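Local coordinates for HpcH/HpaI aldolase/citrate lyase family protein (Burkholderia cenocepacia, PDB 4MF4) that belongs to the HpcH/HpaI aldolase/citrate lyase family and folds as a parallel eight-stranded TIM-type barrel, with six chains in its assembly, at residues E110-A115 with E175-T180; R120-P125 with A157-I162; V226-G231 with A242-I247. All coordinates share one frame; numbering follows the deposited sequence.

Contact 1 of 3, residues E110-A115 with E175-T180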
loop_
_atom_site.group_PDB
_atom_site.type_symbol
_atom_site.label_atom_id
_atom_site.label_comp_id
_atom_site.label_asym_id
_atom_site.label_seq_id
_atom_site.Cartn_x
_atom_site.Cartn_y
_atom_site.Cartn_z
ATOM N N GLU A 110 -32.177 -12.934 7.337
ATOM C CA GLU A 110 -33.580 -13.129 6.980
ATOM C C GLU A 110 -34.355 -14.130 7.802
ATOM O O GLU A 110 -35.586 -14.126 7.764
ATOM C CB GLU A 110 -33.641 -13.563 5.537
ATOM C CG GLU A 110 -32.927 -12.588 4.637
ATOM C CD GLU A 110 -33.260 -12.844 3.189
ATOM O OE1 GLU A 110 -34.003 -12.051 2.592
ATOM O OE2 GLU A 110 -32.804 -13.887 2.675
ATOM N N THR A 111 -33.655 -15.014 8.512
ATOM C CA THR A 111 -34.304 -16.025 9.334
ATOM C C THR A 111 -33.650 -16.133 10.703
ATOM O O THR A 111 -32.534 -15.708 10.892
ATOM C CB THR A 111 -34.197 -17.404 8.664
ATOM O OG1 THR A 111 -32.820 -17.768 8.576
ATOM C CG2 THR A 111 -34.793 -17.372 7.225
ATOM N N PRO A 112 -34.347 -16.738 11.668
ATOM C CA PRO A 112 -33.699 -16.870 12.928
ATOM C C PRO A 112 -32.507 -17.828 12.809
ATOM O O PRO A 112 -31.565 -17.644 13.525
ATOM C CB PRO A 112 -34.803 -17.407 13.858
ATOM C CG PRO A 112 -35.894 -17.877 12.980
ATOM C CD PRO A 112 -35.779 -17.069 11.728
ATOM N N ASP A 113 -32.538 -18.801 11.895
ATOM C CA ASP A 113 -31.320 -19.636 11.627
ATOM C C ASP A 113 -30.132 -18.823 11.156
ATOM O O ASP A 113 -29.062 -19.049 11.624
ATOM C CB ASP A 113 -31.578 -20.788 10.645
ATOM C CG ASP A 113 -32.333 -21.920 11.293
ATOM O OD1 ASP A 113 -32.604 -21.815 12.508
ATOM O OD2 ASP A 113 -32.661 -22.919 10.611
ATOM N N ASP A 114 -30.329 -17.872 10.260
ATOM C CA ASP A 114 -29.259 -16.974 9.863
ATOM C C ASP A 114 -28.669 -16.226 11.073
ATOM O O ASP A 114 -27.481 -16.079 11.188
ATOM C CB ASP A 114 -29.786 -15.876 8.895
ATOM C CG ASP A 114 -30.192 -16.404 7.511
ATOM O OD1 ASP A 114 -29.904 -17.560 7.166
ATOM O OD2 ASP A 114 -30.845 -15.643 6.790
ATOM N N ALA A 115 -29.540 -15.675 11.912
ATOM C CA ALA A 115 -29.136 -14.891 13.088
ATOM C C ALA A 115 -28.353 -15.758 14.075
ATOM O O ALA A 115 -27.275 -15.365 14.543
ATOM C CB ALA A 115 -30.376 -14.301 13.773
ATOM N N GLU A 175 -39.774 -11.179 14.746
ATOM C CA GLU A 175 -39.980 -11.449 16.158
ATOM C C GLU A 175 -39.097 -12.651 16.585
ATOM O O GLU A 175 -38.484 -12.624 17.631
ATOM C CB GLU A 175 -41.478 -11.653 16.480
ATOM C CG GLU A 175 -42.338 -10.401 16.165
ATOM C CD GLU A 175 -42.777 -10.265 14.697
ATOM O OE1 GLU A 175 -42.544 -11.199 13.874
ATOM O OE2 GLU A 175 -43.378 -9.206 14.333
ATOM N N ARG A 176 -39.007 -13.675 15.764
ATOM C CA ARG A 176 -38.156 -14.844 16.097
ATOM C C ARG A 176 -36.648 -14.515 15.970
ATOM O O ARG A 176 -35.811 -15.097 16.679
ATOM C CB ARG A 176 -38.512 -16.024 15.188
ATOM C CG ARG A 176 -39.933 -16.582 15.376
ATOM C CD ARG A 176 -40.377 -17.358 14.131
ATOM N NE ARG A 176 -39.842 -18.729 14.124
ATOM C CZ ARG A 176 -39.422 -19.417 13.049
ATOM N NH1 ARG A 176 -39.407 -18.889 11.831
ATOM N NH2 ARG A 176 -38.973 -20.650 13.206
ATOM N N ILE A 177 -36.294 -13.630 15.023
ATOM C CA ILE A 177 -34.921 -13.104 14.961
ATOM C C ILE A 177 -34.574 -12.352 16.251
ATOM O O ILE A 177 -33.536 -12.586 16.858
ATOM C CB ILE A 177 -34.709 -12.211 13.738
ATOM C CG1 ILE A 177 -34.792 -13.077 12.476
ATOM C CG2 ILE A 177 -33.351 -11.501 13.813
ATOM C CD1 ILE A 177 -34.911 -12.298 11.199
ATOM N N ALA A 178 -35.468 -11.479 16.691
ATOM C CA ALA A 178 -35.263 -10.735 17.936
ATOM C C ALA A 178 -35.085 -11.625 19.169
ATOM O O ALA A 178 -34.322 -11.277 20.069
ATOM C CB ALA A 178 -36.414 -9.799 18.154
ATOM N N ALA A 179 -35.785 -12.751 19.203
ATOM C CA ALA A 179 -35.713 -13.683 20.339
ATOM C C ALA A 179 -34.505 -14.608 20.263
ATOM O O ALA A 179 -34.270 -15.387 21.186
ATOM C CB ALA A 179 -36.972 -14.514 20.418
ATOM N N THR A 180 -33.710 -14.521 19.194
ATOM C CA THR A 180 -32.481 -15.336 19.088
ATOM C C THR A 180 -31.438 -14.890 20.121
ATOM O O THR A 180 -30.973 -13.723 20.102
ATOM C CB THR A 180 -31.865 -15.247 17.676
ATOM O OG1 THR A 180 -32.792 -15.764 16.720
ATOM C CG2 THR A 180 -30.572 -16.017 17.560
HETATM O O HOH W 1 -32.476 -18.548 16.490
#
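On the helical layer of the TIM-type barrel, the capped N-terminus of helix 112-121 packs against the end of helix 174-178. Thr111 and Asp114 form a capping box: Asp114 N gives a nearly straight bond to Thr111 OG1 (3.0 Å), and Asp114 OD2 takes Glu110 N through its anti lone pair, with a weak bond from Thr111 N. This ties down the first turn, in which Pro112 lies beside Ile177, where the two backbones come nearest. Ile177 crosses Pro112 at about a right angle. Ile177 CG1, anti to its carbonyl carbon, lies 3.7 Å from Thr111 C, while Ile177 CD1 reaches the carbonyl of Glu110 and Ile177 CG2 meets Ala115 CB at 4.1 Å. At the solvent-exposed side, the Arg176 chain bends at chi3 (81°) and lays its guanidinium over Pro112; NH1 is held by a salt bridge to Glu173, and Glu110 is likewise paired with Arg169. No direct hydrogen bond crosses the contact, but a water donates to Pro112 O and also bonds Thr180 OG1 at 2.8 Å. Pro112 CG sits 3.8 Å above the centre of the Arg176 guanidinium plane.

Contact 2 of 3, residues R120-P125 with A157-I162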
loop_
_atom_site.group_PDB
_atom_site.type_symbol
_atom_site.label_atom_id
_atom_site.label_comp_id
_atom_site.label_asym_id
_atom_site.label_seq_id
_atom_site.Cartn_x
_atom_site.Cartn_y
_atom_site.Cartn_z
ATOM N N ARG A 120 -23.103 -17.793 16.415
ATOM C CA ARG A 120 -22.172 -18.911 16.594
ATOM C C ARG A 120 -20.789 -18.586 16.074
ATOM O O ARG A 120 -19.790 -18.968 16.664
ATOM C CB ARG A 120 -22.657 -20.172 15.840
ATOM C CG ARG A 120 -23.901 -20.846 16.410
ATOM C CD ARG A 120 -24.303 -22.048 15.545
ATOM N NE ARG A 120 -23.278 -23.090 15.653
ATOM C CZ ARG A 120 -23.212 -24.202 14.927
ATOM N NH1 ARG A 120 -24.099 -24.444 13.970
ATOM N NH2 ARG A 120 -22.223 -25.077 15.151
ATOM N N LEU A 121 -20.736 -17.912 14.936
ATOM C CA LEU A 121 -19.486 -17.557 14.293
ATOM C C LEU A 121 -18.689 -16.603 15.148
ATOM O O LEU A 121 -17.472 -16.561 15.007
ATOM C CB LEU A 121 -19.677 -16.956 12.907
ATOM C CG LEU A 121 -20.214 -17.842 11.786
ATOM C CD1 LEU A 121 -20.332 -16.958 10.550
ATOM C CD2 LEU A 121 -19.358 -19.058 11.457
ATOM N N THR A 122 -19.333 -15.900 16.065
ATOM C CA THR A 122 -18.635 -14.971 16.974
ATOM C C THR A 122 -18.256 -15.495 18.354
ATOM O O THR A 122 -17.609 -14.760 19.128
ATOM C CB THR A 122 -19.431 -13.651 17.184
ATOM O OG1 THR A 122 -20.540 -13.865 18.077
ATOM C CG2 THR A 122 -19.885 -13.099 15.874
ATOM N N ARG A 123 -18.589 -16.764 18.639
ATOM C CA ARG A 123 -18.398 -17.338 19.968
ATOM C C ARG A 123 -17.371 -18.489 19.968
ATOM O O ARG A 123 -17.448 -19.390 19.172
ATOM C CB ARG A 123 -19.719 -17.876 20.524
ATOM C CG ARG A 123 -20.821 -16.830 20.786
ATOM C CD ARG A 123 -20.306 -15.656 21.595
ATOM N NE ARG A 123 -21.342 -14.871 22.257
ATOM C CZ ARG A 123 -21.888 -13.743 21.797
ATOM N NH1 ARG A 123 -21.559 -13.216 20.624
ATOM N NH2 ARG A 123 -22.795 -13.116 22.540
ATOM N N PHE A 124 -16.400 -18.404 20.867
ATOM C CA PHE A 124 -15.609 -19.551 21.250
ATOM C C PHE A 124 -16.494 -20.631 21.889
ATOM O O PHE A 124 -17.353 -20.313 22.709
ATOM C CB PHE A 124 -14.575 -19.127 22.259
ATOM C CG PHE A 124 -13.489 -18.253 21.694
ATOM C CD1 PHE A 124 -12.863 -18.582 20.520
ATOM C CD2 PHE A 124 -13.071 -17.124 22.394
ATOM C CE1 PHE A 124 -11.831 -17.793 20.032
ATOM C CE2 PHE A 124 -12.057 -16.338 21.922
ATOM C CZ PHE A 124 -11.440 -16.656 20.727
ATOM N N PRO A 125 -16.280 -21.906 21.531
ATOM C CA PRO A 125 -17.076 -22.943 22.215
ATOM C C PRO A 125 -16.878 -22.904 23.748
ATOM O O PRO A 125 -15.753 -22.894 24.234
ATOM C CB PRO A 125 -16.565 -24.258 21.620
ATOM C CG PRO A 125 -15.608 -23.918 20.548
ATOM C CD PRO A 125 -15.292 -22.455 20.594
ATOM N N ALA A 157 -17.951 -12.614 26.219
ATOM C CA ALA A 157 -18.812 -11.660 26.940
ATOM C C ALA A 157 -18.795 -10.243 26.358
ATOM O O ALA A 157 -19.721 -9.489 26.582
ATOM C CB ALA A 157 -18.397 -11.601 28.437
ATOM N N GLN A 158 -17.748 -9.894 25.602
ATOM C CA GLN A 158 -17.602 -8.546 25.082
ATOM C C GLN A 158 -17.925 -8.415 23.598
ATOM O O GLN A 158 -17.840 -7.321 23.070
ATOM C CB GLN A 158 -16.205 -7.983 25.363
ATOM C CG GLN A 158 -15.807 -7.929 26.839
ATOM C CD GLN A 158 -16.899 -7.378 27.720
ATOM O OE1 GLN A 158 -17.573 -6.420 27.364
ATOM N NE2 GLN A 158 -17.105 -8.013 28.855
ATOM N N VAL A 159 -18.301 -9.509 22.942
ATOM C CA VAL A 159 -18.664 -9.432 21.517
ATOM C C VAL A 159 -20.151 -9.159 21.356
ATOM O O VAL A 159 -20.994 -9.864 21.928
ATOM C CB VAL A 159 -18.310 -10.722 20.762
ATOM C CG1 VAL A 159 -18.740 -10.615 19.311
ATOM C CG2 VAL A 159 -16.824 -10.972 20.811
ATOM N N ALA A 160 -20.479 -8.111 20.608
ATOM C CA ALA A 160 -21.856 -7.773 20.291
ATOM C C ALA A 160 -22.216 -8.028 18.835
ATOM O O ALA A 160 -21.403 -7.830 17.947
ATOM C CB ALA A 160 -22.123 -6.329 20.648
ATOM N N VAL A 161 -23.441 -8.501 18.614
ATOM C CA VAL A 161 -23.915 -8.853 17.287
ATOM C C VAL A 161 -25.130 -7.982 16.935
ATOM O O VAL A 161 -26.124 -7.928 17.659
ATOM C CB VAL A 161 -24.269 -10.340 17.184
ATOM C CG1 VAL A 161 -24.941 -10.680 15.851
ATOM C CG2 VAL A 161 -23.050 -11.219 17.434
ATOM N N ILE A 162 -25.015 -7.313 15.802
ATOM C CA ILE A 162 -26.077 -6.517 15.184
ATOM C C ILE A 162 -26.483 -7.211 13.871
ATOM O O ILE A 162 -25.623 -7.488 12.990
ATOM C CB ILE A 162 -25.606 -5.092 14.834
ATOM C CG1 ILE A 162 -25.000 -4.401 16.052
ATOM C CG2 ILE A 162 -26.779 -4.276 14.290
ATOM C CD1 ILE A 162 -24.354 -3.055 15.783
#
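Arg120 O accepts the backbone N of Arg123, closing a tight turn near the C-terminal end of helix 112-121. Thr122 faces Val159, just before strand 160-165, and Val161 within it, on the helix-to-strand side of the barrel unit 103-106, 112-121, 160-165. Thr122 OG1 stands in the crowded position between the backbone N and the carbonyl carbon (chi1 76°). From there Thr122 OG1 meets Val161 CG2 at 3.7 Å, while Thr122 CB rests on Val159 CG1 at 3.8 Å. Thr122 CG2 lies alongside the same Val161 methyl. Both valines point toward the helix end, Val159 with CG1, anti to its backbone N, Val161 with CG2, which stands beside its own. Arg123 follows: bent at chi2 (-50°), its chain folds back so that Arg123 NH1 bonds Thr122 OG1 at 2.8 Å, nearly in the guanidinium plane although the N-H is well off straight (136°). Arg123 NH1 also lies 4.0 Å from Val161 CG2 and 3.6 Å from Val159 O, the latter no hydrogen bond; that carbonyl is hydrogen-bonded to Lys17. Phe124 packs on Leu200 of a neighbouring subunit. Buried Thr122 OG1 has polar partners on its own side, Arg123 NH1 and Val119 O. The crossing is van der Waals contact of methyls with the Thr122 side chain and the Arg123 guanidinium, without a hydrogen bond; the arginine charge near Val159 O may add a favourable electrostatic term.

Contact 3 of 3, residues V226-G231 with A242-I247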
loop_
_atom_site.group_PDB
_atom_site.type_symbol
_atom_site.label_atom_id
_atom_site.label_comp_id
_atom_site.label_asym_id
_atom_site.label_seq_id
_atom_site.Cartn_x
_atom_site.Cartn_y
_atom_site.Cartn_z
ATOM N N VAL A 226 -33.177 -1.368 18.698
ATOM C CA VAL A 226 -33.281 -1.239 17.257
ATOM C C VAL A 226 -32.446 -0.080 16.716
ATOM O O VAL A 226 -32.384 0.968 17.325
ATOM C CB VAL A 226 -34.733 -1.084 16.843
ATOM C CG1 VAL A 226 -34.864 -1.116 15.326
ATOM C CG2 VAL A 226 -35.529 -2.231 17.485
ATOM N N GLY A 227 -31.810 -0.312 15.578
ATOM C CA GLY A 227 -30.977 0.696 14.925
ATOM C C GLY A 227 -31.470 0.965 13.514
ATOM O O GLY A 227 -32.264 0.196 12.980
ATOM N N ILE A 228 -30.931 2.007 12.892
ATOM C CA ILE A 228 -31.400 2.475 11.608
ATOM C C ILE A 228 -30.360 3.398 11.000
ATOM O O ILE A 228 -29.603 4.096 11.723
ATOM C CB ILE A 228 -32.778 3.197 11.769
ATOM C CG1 ILE A 228 -33.428 3.466 10.401
ATOM C CG2 ILE A 228 -32.620 4.429 12.604
ATOM C CD1 ILE A 228 -34.905 3.777 10.456
ATOM N N PHE A 229 -30.294 3.374 9.669
ATOM C CA PHE A 229 -29.456 4.288 8.914
ATOM C C PHE A 229 -30.346 5.450 8.531
ATOM O O PHE A 229 -31.316 5.251 7.784
ATOM C CB PHE A 229 -28.888 3.617 7.633
ATOM C CG PHE A 229 -27.913 4.490 6.883
ATOM C CD1 PHE A 229 -28.368 5.389 5.927
ATOM C CD2 PHE A 229 -26.579 4.495 7.204
ATOM C CE1 PHE A 229 -27.489 6.235 5.257
ATOM C CE2 PHE A 229 -25.688 5.340 6.547
ATOM C CZ PHE A 229 -26.159 6.207 5.570
ATOM N N ALA A 230 -30.014 6.656 9.007
ATOM C CA ALA A 230 -30.726 7.879 8.615
ATOM C C ALA A 230 -29.914 8.602 7.529
ATOM O O ALA A 230 -28.668 8.763 7.658
ATOM C CB ALA A 230 -30.940 8.779 9.819
ATOM N N GLY A 231 -30.616 9.016 6.467
ATOM C CA GLY A 231 -29.993 9.740 5.332
ATOM C C GLY A 231 -29.779 11.219 5.591
ATOM O O GLY A 231 -29.041 11.843 4.897
ATOM N N ALA A 242 -39.331 8.188 17.495
ATOM C CA ALA A 242 -40.066 6.947 17.397
ATOM C C ALA A 242 -39.545 5.842 18.325
ATOM O O ALA A 242 -40.243 4.869 18.554
ATOM C CB ALA A 242 -40.109 6.450 15.942
ATOM N N GLY A 243 -38.327 5.969 18.837
ATOM C CA GLY A 243 -37.785 5.004 19.780
ATOM C C GLY A 243 -36.636 4.135 19.290
ATOM O O GLY A 243 -36.230 3.209 19.971
ATOM N N TYR A 244 -36.160 4.382 18.074
ATOM C CA TYR A 244 -34.927 3.784 17.657
ATOM C C TYR A 244 -33.803 4.273 18.592
ATOM O O TYR A 244 -33.772 5.451 18.971
ATOM C CB TYR A 244 -34.566 4.198 16.236
ATOM C CG TYR A 244 -35.437 3.604 15.162
ATOM C CD1 TYR A 244 -35.118 2.365 14.558
ATOM C CD2 TYR A 244 -36.593 4.263 14.755
ATOM C CE1 TYR A 244 -35.945 1.808 13.573
ATOM C CE2 TYR A 244 -37.395 3.734 13.770
ATOM C CZ TYR A 244 -37.076 2.508 13.189
ATOM O OH TYR A 244 -37.902 2.025 12.204
ATOM N N ARG A 245 -32.873 3.380 18.910
ATOM C CA ARG A 245 -31.706 3.694 19.760
ATOM C C ARG A 245 -30.351 3.827 19.002
ATOM O O ARG A 245 -29.624 4.848 19.155
ATOM C CB ARG A 245 -31.627 2.684 20.866
ATOM C CG ARG A 245 -32.788 2.861 21.853
ATOM C CD ARG A 245 -32.598 2.009 23.052
ATOM N NE ARG A 245 -31.391 2.460 23.745
ATOM C CZ ARG A 245 -30.508 1.659 24.313
ATOM N NH1 ARG A 245 -30.664 0.335 24.281
ATOM N NH2 ARG A 245 -29.444 2.184 24.879
ATOM N N LEU A 246 -30.034 2.879 18.122
ATOM C CA LEU A 246 -28.741 2.939 17.418
ATOM C C LEU A 246 -28.918 3.618 16.075
ATOM O O LEU A 246 -29.232 2.973 15.035
ATOM C CB LEU A 246 -28.171 1.542 17.253
ATOM C CG LEU A 246 -26.727 1.488 16.777
ATOM C CD1 LEU A 246 -25.768 1.525 17.962
ATOM C CD2 LEU A 246 -26.464 0.263 15.957
ATOM N N ILE A 247 -28.732 4.933 16.076
ATOM C CA ILE A 247 -29.100 5.756 14.943
ATOM C C ILE A 247 -27.842 6.243 14.228
ATOM O O ILE A 247 -26.998 6.881 14.858
ATOM C CB ILE A 247 -29.929 6.960 15.389
ATOM C CG1 ILE A 247 -31.241 6.482 16.011
ATOM C CG2 ILE A 247 -30.221 7.849 14.189
ATOM C CD1 ILE A 247 -32.105 7.579 16.593
HETATM O O HOH W 2 -34.736 0.674 20.063
#
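Val226 O is gripped by two backbone N-H groups at the start of a parallel strand pairing. Arg245 N approaches Val226 O at 2.9 Å, nearly along the C=O axis, and Leu246 N reaches Val226 O from above the carbonyl plane at 3.1 Å. Gly227 pairs with Leu246 and Ile228 with Ile247; Ile228 N returns a bond to Leu246 O, continuing the ladder between strands 225-230 and 246-251, though the position of Leu246 O is less certain. Beside this backbone seam lies the ring of Tyr244. Ile228 CD1 makes a CH-pi contact over one face, 4.0 Å from the centroid of the Tyr244 ring and offset toward the rim. The extended Ile228 chain, CG1 anti to the backbone N (chi1 -169°), carries the methyl there, and Ile228 CG2 touches Tyr244 CD1 at 3.8 Å. Val226 CG1 meets the same ring obliquely, 3.6 Å from Tyr244 CD1. The next layer surrounds the ring. Gly243 ends helix 233-242 in a Schellman motif, its positive phi (111°) turning the chain toward the strand, and a water accepts from Val226 N and donates to Gly243 O. Tyr239 meets Tyr244 edge-to-face, and Met212 and Leu216 of helix 206-222 pack on it. Arg245 leads away to a salt bridge with Glu25. This is the closing step of a beta-alpha-beta crossover in the barrel: backbone bonds go with the strand register, while the aromatic face and aliphatic methyls seal the buried layer between strand and helices by apolar contact.

Overall arrangement
All three contacts belong to one closed eight-stranded parallel barrel and its surrounding helices. Contacts 1 and 2 use the two ends of helix 112-121, with centres about 15 Å apart; contact 1 joins its start to helix 174-178, contact 2 the residues at its far end to strand 160-165 and the residue before it. Along the chain, the segments of contact 2 fall between those of contact 1, and contact 3 follows both. Contact 3 lies across the chain's centre from contact 2, about 23 Å between centres, yet the two touch inside the barrel, where Ile162 CD1 lies 3.9 Å from Leu246 CD2. Together they tie helix to helix, helix to strand and strand to strand at separate places round one barrel.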